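Local coordinates for ribose-phosphate pyrophosphokinase (Mycobacterium smegmatis, PDB 5MP7), which probably catalyses the transfer of a pyrophosphoryl group from ATP to the 1-hydroxyl of ribose 5-phosphate, yielding phosphoribosyl pyrophosphate, at residues 103-106 with 107-111; 291-294 with 295-298; 304-307 with 308-312; 74-77 with 78-81. All coordinates share one frame; numbering follows the deposited sequence.

How the interactions relate
Coming from the N terminus, the chain first reaches interaction 4, about two turns in the first half of helix 71-87, and then interaction 1, in the loop between strand 92-97 and helix 116-127. Interactions 2 and 3 follow much later: the turn into strand 296-299, and then helix 302-314. Each is local and joins adjoining segments, so the four run in series, with no nesting or crossing, and the only loop closed is the tight turn of interaction 2. Interactions 1 and 4 both meet the second subunit, their nearest atoms about 9 Å apart. Interaction 2 edges the seven-stranded sheet, whereas the helix of interaction 3 lies against the five-stranded sheet and ties the chain's end to the N-terminal half.

Interaction 1. Residues 103-106 with 107-111; sequences ARQD and KKHRG
The amide nitrogen of Gln105 comes up to the edge of the His109 imidazole, near the ring plane, with NE2 3.6 Å from CD2; amide and ring planes stand 72° apart. A bend at chi2 (68°) brings the Gln105 amide round to this side. NE2 also passes 3.0 Å from Lys107 O, but the angle is poor for a bond, and the N-H finds its acceptor in Pro114 O. Lys107 closes the compact part: its CG lies over the centre of one face of the His109 ring, 3.8 Å above its plane. A chi1 of 67°, between the backbone N and the carbonyl carbon, folds Lys107 CG toward that ring. This irregular loop after strand 92-97 carries Arg104 and Gln105, both predicted to bind ATP, and Arg104 forms a salt bridge through NH2 with Glu47 of the second subunit. Asp106 OD2 is hydrogen-bonded to Thr139 OG1, while OD1 lies 3.4 Å from Lys107 N without a good bonding angle. The solvent side, where Lys107 and His109 are both exposed, is much looser. Lys107 runs outward past its ring contact, leaving NZ 6.5 Å from Asp106 OD1.

Interaction 2. Residues 291-294 with 295-298; sequences KRFP and QLTV
Leu296 sets its CB squarely over one face of the Phe293 ring, 3.9 Å from the centroid and 9° off the ring normal, a clear CH-pi contact. CD1 of the same leucine reaches the CE1 and CZ side of the ring. The Phe293 ring folds over Leu296, three residues on, because chi1 of 57° places CG between the backbone N and the carbonyl carbon. At the rim of the ring, near its plane, Gln295 OE1 lies 3.6 Å from Phe293 CD2. That oxygen also rests 3.5 Å from Pro294 CD, where the glutamine and proline side chains run side by side. Beneath these contacts the backbone closes on itself: Leu296 N donates to Phe293 O over 3.2 Å, approaching from well above the carbonyl plane. Farther along, Arg292, extended from CG to NE, crosses Val298 at about a right angle, NH1 touching CG2 at 3.6 Å.

Outside this shell, Glu289 OE1 holds Arg292 NE in a salt bridge. Val279 of strand 278-282 meets both Phe293 and Leu296, and Leu271 and Ala272 of helix 267-273 back the phenylalanine. Gln295 and Thr297 each share backbone bonds with Val279, fixing the start of the strand. The core is a type I beta turn, Phe293 to Leu296 with Pro294 second, leading into strand 296-299 at the margin of the seven-stranded mixed sheet.

Interaction 3. Residues 304-307 with 308-312; sequences LLAN and TIRAV
Leu304 O takes two bonds from Thr308, one from the backbone N at 3.1 Å and one from the hydroxyl OG1 at 3.0 Å. The two donors approach from opposite faces of the carbonyl plane, gripping the oxygen from both sides. The hydroxyl gets there because chi1 of -55° puts OG1 beside the backbone N, so this buried polar group is satisfied by its own helix.

The other backbone bonds are the regular i to i+4 set: Ile309 N to Leu305 O, Arg310 N to Ala306 O and Ala311 N to Asn307 O.

Aliphatic carbons pack against the carbonyl oxygens. Ile309 CG1 lies 3.3 Å from Leu305 O, and Ala311 CB lies 3.5 Å from Asn307 O.

Among the charged and amide groups, Arg310 bends at chi3 (51°), which turns its guanidinium back along the helix so that Ala306 O lies over one face. Its NH2 stops 3.6 Å from Asn307 OD1. The two side chains point the same way with their planes 59° apart, while Asn307 ND2 is hydrogen-bonded to Pro303 O.

One side of helix 302-314 is covered: Leu305 and Ile309 pack on Val27 of helix 21-31, and Thr308 meets Met153 and Val133. The segment is thus an amphipathic alpha-helix, packed against the five-stranded parallel sheet of the N-terminal half.

Interaction 4. Residues 74-77 with 78-81; sequences WLME and QLIM
Leu79 CD1 is the meeting point of the apolar side chains: Met76 SD touches it at 4.1 Å, and Leu75 CG approaches it at 4.5 Å. Met76 is folded at both chi2 (-57°) and chi3 (-46°), and this double bend brings its terminal CE within 4.4 Å of Ile80 CD1. One methionine therefore reaches across both the i+3 and the i+4 neighbour. This face continues into the second subunit: Leu75 packs on Met76 of the second subunit and Leu79 on Leu119 of the second subunit.

Under the side chains run four backbone bonds, Gln78 N to Trp74 O, Leu79 N to Leu75 O, Ile80 N to Met76 O and Met81 N to Glu77 O. The Ile80 bond, at 2.9 Å, is almost in line with its carbonyl. The same oxygen has Ile80 CG1 at 3.3 Å, so the isoleucine side chain lies close over the carbonyl it bonds.

Toward the polar edge, Glu77 and Met81 lie alongside each other, pointing the same way, with CG and SD 4.2 Å apart. The buried Glu77 carboxylate is held at both oxygens, OE1 by Gln65 NE2 and OE2 in a salt bridge to Arg18. Gln78, also buried, gives its NE2 to Ile96 O. That bond ties the helix to the strand after it, as befits the beta-alpha-beta unit formed by strand 60-64, helix 71-87 and strand 92-97.

Interaction 1. Residues 103-106 with 107-111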
loop_
_atom_site.group_PDB
_atom_site.type_symbol
_atom_site.label_atom_id
_atom_site.label_comp_id
_atom_site.label_asym_id
_atom_site.label_seq_id
_atom_site.Cartn_x
_atom_site.Cartn_y
_atom_site.Cartn_z
ATOM N N ALA A 103 27.342 52.338 11.412
ATOM C CA ALA A 103 28.189 53.461 11.886
ATOM C C ALA A 103 28.958 53.138 13.143
ATOM O O ALA A 103 30.059 53.635 13.302
ATOM C CB ALA A 103 27.373 54.721 12.079
ATOM N N ARG A 104 28.400 52.290 14.015
ATOM C CA ARG A 104 29.107 51.893 15.217
ATOM C C ARG A 104 30.343 51.019 14.968
ATOM O O ARG A 104 31.292 51.061 15.750
ATOM C CB ARG A 104 28.165 51.237 16.204
ATOM C CG ARG A 104 27.285 52.264 16.907
ATOM C CD ARG A 104 26.196 51.603 17.732
ATOM N NE ARG A 104 25.311 50.798 16.890
ATOM C CZ ARG A 104 24.329 50.012 17.340
ATOM N NH1 ARG A 104 24.077 49.891 18.642
ATOM N NH2 ARG A 104 23.580 49.355 16.466
ATOM N N GLN A 105 30.354 50.259 13.873
ATOM C CA GLN A 105 31.539 49.488 13.470
ATOM C C GLN A 105 32.461 50.310 12.548
ATOM O O GLN A 105 32.582 50.027 11.372
ATOM C CB GLN A 105 31.085 48.191 12.826
ATOM C CG GLN A 105 32.200 47.173 12.607
ATOM C CD GLN A 105 32.769 46.607 13.902
ATOM O OE1 GLN A 105 32.033 46.250 14.819
ATOM N NE2 GLN A 105 34.086 46.547 13.992
ATOM N N ASP A 106 33.088 51.359 13.103
ATOM C CA ASP A 106 33.960 52.316 12.333
ATOM C C ASP A 106 35.456 52.169 12.630
ATOM O O ASP A 106 36.261 53.008 12.258
ATOM C CB ASP A 106 33.524 53.761 12.584
ATOM C CG ASP A 106 33.417 54.125 14.089
ATOM O OD1 ASP A 106 33.788 53.308 14.988
ATOM O OD2 ASP A 106 32.923 55.248 14.376
ATOM N N LYS A 107 35.798 51.100 13.340
ATOM C CA LYS A 107 37.177 50.740 13.662
ATOM C C LYS A 107 37.224 49.279 14.123
ATOM O O LYS A 107 36.189 48.698 14.388
ATOM C CB LYS A 107 37.729 51.630 14.776
ATOM C CG LYS A 107 37.048 51.413 16.114
ATOM C CD LYS A 107 37.427 52.541 17.011
ATOM C CE LYS A 107 37.284 52.124 18.489
ATOM N NZ LYS A 107 38.644 51.689 18.925
ATOM N N LYS A 108 38.424 48.734 14.269
ATOM C CA LYS A 108 38.580 47.317 14.585
ATOM C C LYS A 108 38.428 46.927 16.048
ATOM O O LYS A 108 38.236 45.740 16.307
ATOM C CB LYS A 108 39.890 46.782 14.012
ATOM C CG LYS A 108 39.755 46.473 12.550
ATOM C CD LYS A 108 41.070 46.308 11.831
ATOM C CE LYS A 108 41.520 44.866 11.723
ATOM N NZ LYS A 108 42.903 44.799 11.169
ATOM N N HIS A 109 38.507 47.875 16.986
ATOM C CA HIS A 109 38.408 47.563 18.430
ATOM C C HIS A 109 39.628 46.643 18.766
ATOM O O HIS A 109 40.765 47.005 18.413
ATOM C CB HIS A 109 37.012 47.011 18.786
ATOM C CG HIS A 109 35.888 47.894 18.324
ATOM N ND1 HIS A 109 35.500 49.025 19.014
ATOM C CD2 HIS A 109 35.074 47.824 17.242
ATOM C CE1 HIS A 109 34.498 49.613 18.380
ATOM N NE2 HIS A 109 34.222 48.906 17.299
ATOM N N ARG A 110 39.435 45.470 19.378
ATOM C CA ARG A 110 40.540 44.535 19.607
ATOM C C ARG A 110 41.144 44.107 18.265
ATOM O O ARG A 110 42.335 44.283 18.038
ATOM C CB ARG A 110 40.085 43.290 20.431
ATOM C CG ARG A 110 40.982 42.001 20.387
ATOM C CD ARG A 110 42.466 42.220 20.821
ATOM N NE ARG A 110 42.680 42.239 22.280
ATOM C CZ ARG A 110 43.869 42.302 22.893
ATOM N NH1 ARG A 110 45.020 42.344 22.207
ATOM N NH2 ARG A 110 43.910 42.328 24.224
ATOM N N GLY A 111 40.315 43.590 17.364
ATOM C CA GLY A 111 40.773 43.126 16.088
ATOM C C GLY A 111 40.304 41.804 15.585
ATOM O O GLY A 111 39.645 41.025 16.266
#

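Interaction 2. Residues 291-294 with 295-298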
loop_
_atom_site.group_PDB
_atom_site.type_symbol
_atom_site.label_atom_id
_atom_site.label_comp_id
_atom_site.label_asym_id
_atom_site.label_seq_id
_atom_site.Cartn_x
_atom_site.Cartn_y
_atom_site.Cartn_z
ATOM N N LYS A 291 6.787 51.845 19.950
ATOM C CA LYS A 291 7.952 52.500 20.520
ATOM C C LYS A 291 7.578 53.777 21.267
ATOM O O LYS A 291 8.433 54.346 21.961
ATOM C CB LYS A 291 9.011 52.791 19.416
ATOM C CG LYS A 291 9.343 51.573 18.542
ATOM C CD LYS A 291 10.716 51.640 17.863
ATOM C CE LYS A 291 10.815 50.578 16.755
ATOM N NZ LYS A 291 12.052 49.803 16.852
ATOM N N ARG A 292 6.328 54.222 21.138
ATOM C CA ARG A 292 5.876 55.449 21.789
ATOM C C ARG A 292 5.550 55.284 23.282
ATOM O O ARG A 292 5.253 54.185 23.768
ATOM C CB ARG A 292 4.691 56.062 21.079
ATOM C CG ARG A 292 5.154 56.958 19.968
ATOM C CD ARG A 292 4.045 57.530 19.114
ATOM N NE ARG A 292 4.569 57.935 17.810
ATOM C CZ ARG A 292 5.321 59.008 17.575
ATOM N NH1 ARG A 292 5.587 59.874 18.563
ATOM N NH2 ARG A 292 5.769 59.214 16.326
ATOM N N PHE A 293 5.736 56.392 24.001
ATOM C CA PHE A 293 5.458 56.501 25.428
ATOM C C PHE A 293 5.286 57.978 25.785
ATOM O O PHE A 293 5.581 58.858 24.967
ATOM C CB PHE A 293 6.512 55.787 26.310
ATOM C CG PHE A 293 7.933 56.252 26.120
ATOM C CD1 PHE A 293 8.682 55.795 25.044
ATOM C CD2 PHE A 293 8.544 57.080 27.038
ATOM C CE1 PHE A 293 9.995 56.201 24.851
ATOM C CE2 PHE A 293 9.865 57.471 26.877
ATOM C CZ PHE A 293 10.590 57.034 25.782
ATOM N N PRO A 294 4.743 58.259 26.974
ATOM C CA PRO A 294 4.281 59.636 27.214
ATOM C C PRO A 294 5.379 60.721 27.257
ATOM O O PRO A 294 5.170 61.827 26.747
ATOM C CB PRO A 294 3.572 59.512 28.563
ATOM C CG PRO A 294 3.065 58.105 28.566
ATOM C CD PRO A 294 4.209 57.333 28.000
ATOM N N GLN A 295 6.541 60.387 27.810
ATOM C CA GLN A 295 7.656 61.328 27.895
ATOM C C GLN A 295 8.350 61.584 26.553
ATOM O O GLN A 295 9.125 62.524 26.452
ATOM C CB GLN A 295 8.710 60.818 28.860
ATOM C CG GLN A 295 8.238 60.710 30.298
ATOM C CD GLN A 295 7.523 59.385 30.578
ATOM O OE1 GLN A 295 6.844 58.834 29.720
ATOM N NE2 GLN A 295 7.686 58.857 31.781
ATOM N N LEU A 296 8.065 60.764 25.543
ATOM C CA LEU A 296 8.666 60.862 24.233
ATOM C C LEU A 296 8.159 62.002 23.364
ATOM O O LEU A 296 6.989 62.147 23.139
ATOM C CB LEU A 296 8.469 59.546 23.472
ATOM C CG LEU A 296 9.315 59.470 22.213
ATOM C CD1 LEU A 296 10.805 59.447 22.519
ATOM C CD2 LEU A 296 8.930 58.217 21.442
ATOM N N THR A 297 9.079 62.783 22.853
ATOM C CA THR A 297 8.801 63.860 21.915
ATOM C C THR A 297 9.604 63.627 20.656
ATOM O O THR A 297 10.775 63.312 20.737
ATOM C CB THR A 297 9.247 65.183 22.504
ATOM O OG1 THR A 297 8.509 65.395 23.722
ATOM C CG2 THR A 297 9.025 66.328 21.528
ATOM N N VAL A 298 8.960 63.726 19.500
ATOM C CA VAL A 298 9.614 63.479 18.221
ATOM C C VAL A 298 9.613 64.728 17.409
ATOM O O VAL A 298 8.555 65.294 17.160
ATOM C CB VAL A 298 8.927 62.353 17.432
ATOM C CG1 VAL A 298 9.655 62.083 16.139
ATOM C CG2 VAL A 298 8.930 61.079 18.274
#

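Interaction 3. Residues 304-307 with 308-312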
loop_
_atom_site.group_PDB
_atom_site.type_symbol
_atom_site.label_atom_id
_atom_site.label_comp_id
_atom_site.label_asym_id
_atom_site.label_seq_id
_atom_site.Cartn_x
_atom_site.Cartn_y
_atom_site.Cartn_z
ATOM N N LEU A 304 15.218 69.959 7.517
ATOM C CA LEU A 304 16.668 69.892 7.361
ATOM C C LEU A 304 17.073 69.074 6.104
ATOM O O LEU A 304 17.930 69.503 5.329
ATOM C CB LEU A 304 17.298 69.301 8.621
ATOM C CG LEU A 304 18.821 69.215 8.712
ATOM C CD1 LEU A 304 19.473 70.610 8.667
ATOM C CD2 LEU A 304 19.226 68.468 9.994
ATOM N N LEU A 305 16.462 67.900 5.925
ATOM C CA LEU A 305 16.695 67.127 4.744
ATOM C C LEU A 305 16.269 67.862 3.475
ATOM O O LEU A 305 16.993 67.821 2.495
ATOM C CB LEU A 305 16.007 65.766 4.819
ATOM C CG LEU A 305 16.693 64.747 5.720
ATOM C CD1 LEU A 305 15.980 63.421 5.601
ATOM C CD2 LEU A 305 18.173 64.552 5.403
ATOM N N ALA A 306 15.120 68.536 3.485
ATOM C CA ALA A 306 14.655 69.263 2.293
ATOM C C ALA A 306 15.595 70.403 1.930
ATOM O O ALA A 306 15.885 70.583 0.761
ATOM C CB ALA A 306 13.241 69.773 2.473
ATOM N N ASN A 307 16.091 71.141 2.916
ATOM C CA ASN A 307 17.067 72.201 2.661
ATOM C C ASN A 307 18.373 71.689 2.089
ATOM O O ASN A 307 18.940 72.328 1.203
ATOM C CB ASN A 307 17.407 72.990 3.905
ATOM C CG ASN A 307 16.479 74.139 4.148
ATOM O OD1 ASN A 307 16.605 75.181 3.526
ATOM N ND2 ASN A 307 15.563 73.971 5.071
ATOM N N THR A 308 18.846 70.549 2.584
ATOM C CA THR A 308 20.060 69.954 2.052
ATOM C C THR A 308 19.897 69.491 0.608
ATOM O O THR A 308 20.780 69.723 -0.207
ATOM C CB THR A 308 20.522 68.754 2.893
ATOM O OG1 THR A 308 20.659 69.157 4.249
ATOM C CG2 THR A 308 21.879 68.275 2.446
ATOM N N ILE A 309 18.776 68.845 0.284
ATOM C CA ILE A 309 18.482 68.424 -1.095
ATOM C C ILE A 309 18.419 69.630 -2.024
ATOM O O ILE A 309 18.978 69.594 -3.117
ATOM C CB ILE A 309 17.162 67.631 -1.192
ATOM C CG1 ILE A 309 17.325 66.306 -0.456
ATOM C CG2 ILE A 309 16.721 67.371 -2.629
ATOM C CD1 ILE A 309 16.046 65.495 -0.364
ATOM N N ARG A 310 17.784 70.700 -1.573
ATOM C CA ARG A 310 17.636 71.885 -2.385
ATOM C C ARG A 310 19.002 72.499 -2.696
ATOM O O ARG A 310 19.281 72.871 -3.837
ATOM C CB ARG A 310 16.742 72.885 -1.672
ATOM C CG ARG A 310 16.058 73.928 -2.529
ATOM C CD ARG A 310 14.678 74.495 -2.014
ATOM N NE ARG A 310 14.479 75.022 -0.624
ATOM C CZ ARG A 310 13.648 74.575 0.334
ATOM N NH1 ARG A 310 12.898 73.488 0.174
ATOM N NH2 ARG A 310 13.597 75.208 1.501
ATOM N N ALA A 311 19.864 72.578 -1.695
ATOM C CA ALA A 311 21.187 73.163 -1.873
ATOM C C ALA A 311 22.103 72.313 -2.772
ATOM O O ALA A 311 22.850 72.843 -3.585
ATOM C CB ALA A 311 21.850 73.355 -0.526
ATOM N N VAL A 312 22.035 71.007 -2.621
ATOM C CA VAL A 312 22.771 70.096 -3.503
ATOM C C VAL A 312 22.286 70.221 -4.932
ATOM O O VAL A 312 23.104 70.327 -5.867
ATOM C CB VAL A 312 22.654 68.623 -3.043
ATOM C CG1 VAL A 312 23.177 67.649 -4.086
ATOM C CG2 VAL A 312 23.409 68.424 -1.722
#

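Interaction 4. Residues 74-77 with 78-81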
loop_
_atom_site.group_PDB
_atom_site.type_symbol
_atom_site.label_atom_id
_atom_site.label_comp_id
_atom_site.label_asym_id
_atom_site.label_seq_id
_atom_site.Cartn_x
_atom_site.Cartn_y
_atom_site.Cartn_z
ATOM N N TRP A 74 16.978 46.768 3.937
ATOM C CA TRP A 74 16.775 48.141 3.459
ATOM C C TRP A 74 18.017 48.696 2.813
ATOM O O TRP A 74 17.939 49.524 1.907
ATOM C CB TRP A 74 16.294 49.072 4.563
ATOM C CG TRP A 74 15.083 48.618 5.267
ATOM C CD1 TRP A 74 14.978 48.412 6.594
ATOM C CD2 TRP A 74 13.828 48.267 4.707
ATOM N NE1 TRP A 74 13.733 47.949 6.910
ATOM C CE2 TRP A 74 12.995 47.866 5.766
ATOM C CE3 TRP A 74 13.318 48.259 3.415
ATOM C CZ2 TRP A 74 11.668 47.471 5.587
ATOM C CZ3 TRP A 74 11.988 47.845 3.227
ATOM C CH2 TRP A 74 11.178 47.466 4.322
ATOM N N LEU A 75 19.159 48.247 3.287
ATOM C CA LEU A 75 20.439 48.595 2.673
ATOM C C LEU A 75 20.560 48.016 1.262
ATOM O O LEU A 75 20.955 48.729 0.334
ATOM C CB LEU A 75 21.598 48.119 3.566
ATOM C CG LEU A 75 22.979 48.428 3.027
ATOM C CD1 LEU A 75 23.190 49.932 2.783
ATOM C CD2 LEU A 75 23.993 47.860 4.018
ATOM N N MET A 76 20.199 46.740 1.090
ATOM C CA MET A 76 20.137 46.139 -0.265
ATOM C C MET A 76 19.114 46.818 -1.166
ATOM O O MET A 76 19.401 47.031 -2.312
ATOM C CB MET A 76 19.816 44.668 -0.225
ATOM C CG MET A 76 20.962 43.823 0.320
ATOM S SD MET A 76 22.539 43.962 -0.554
ATOM C CE MET A 76 22.010 43.845 -2.270
ATOM N N GLU A 77 17.959 47.223 -0.635
ATOM C CA GLU A 77 16.987 47.922 -1.449
ATOM C C GLU A 77 17.547 49.231 -1.989
ATOM O O GLU A 77 17.334 49.556 -3.141
ATOM C CB GLU A 77 15.669 48.145 -0.679
ATOM C CG GLU A 77 14.618 48.914 -1.483
ATOM C CD GLU A 77 13.206 48.900 -0.862
ATOM O OE1 GLU A 77 12.902 49.731 0.054
ATOM O OE2 GLU A 77 12.369 48.076 -1.329
ATOM N N GLN A 78 18.238 49.990 -1.146
ATOM C CA GLN A 78 18.870 51.230 -1.568
ATOM C C GLN A 78 19.944 50.994 -2.621
ATOM O O GLN A 78 19.991 51.709 -3.617
ATOM C CB GLN A 78 19.452 51.961 -0.361
ATOM C CG GLN A 78 19.995 53.334 -0.689
ATOM C CD GLN A 78 20.160 54.194 0.536
ATOM O OE1 GLN A 78 20.613 53.705 1.553
ATOM N NE2 GLN A 78 19.739 55.445 0.469
ATOM N N LEU A 79 20.794 49.985 -2.425
ATOM C CA LEU A 79 21.815 49.656 -3.428
ATOM C C LEU A 79 21.213 49.227 -4.755
ATOM O O LEU A 79 21.738 49.611 -5.800
ATOM C CB LEU A 79 22.748 48.538 -2.953
ATOM C CG LEU A 79 23.588 48.865 -1.726
ATOM C CD1 LEU A 79 24.233 47.605 -1.200
ATOM C CD2 LEU A 79 24.623 49.915 -2.034
ATOM N N ILE A 80 20.132 48.455 -4.709
ATOM C CA ILE A 80 19.434 48.010 -5.928
ATOM C C ILE A 80 18.817 49.202 -6.693
ATOM O O ILE A 80 18.949 49.282 -7.892
ATOM C CB ILE A 80 18.411 46.930 -5.610
ATOM C CG1 ILE A 80 19.147 45.637 -5.334
ATOM C CG2 ILE A 80 17.466 46.664 -6.752
ATOM C CD1 ILE A 80 18.333 44.653 -4.503
ATOM N N MET A 81 18.211 50.143 -5.979
ATOM C CA MET A 81 17.678 51.353 -6.587
ATOM C C MET A 81 18.761 52.202 -7.218
ATOM O O MET A 81 18.562 52.786 -8.280
ATOM C CB MET A 81 16.928 52.209 -5.551
ATOM C CG MET A 81 15.534 51.685 -5.276
ATOM S SD MET A 81 14.675 52.362 -3.829
ATOM C CE MET A 81 14.124 53.911 -4.481
#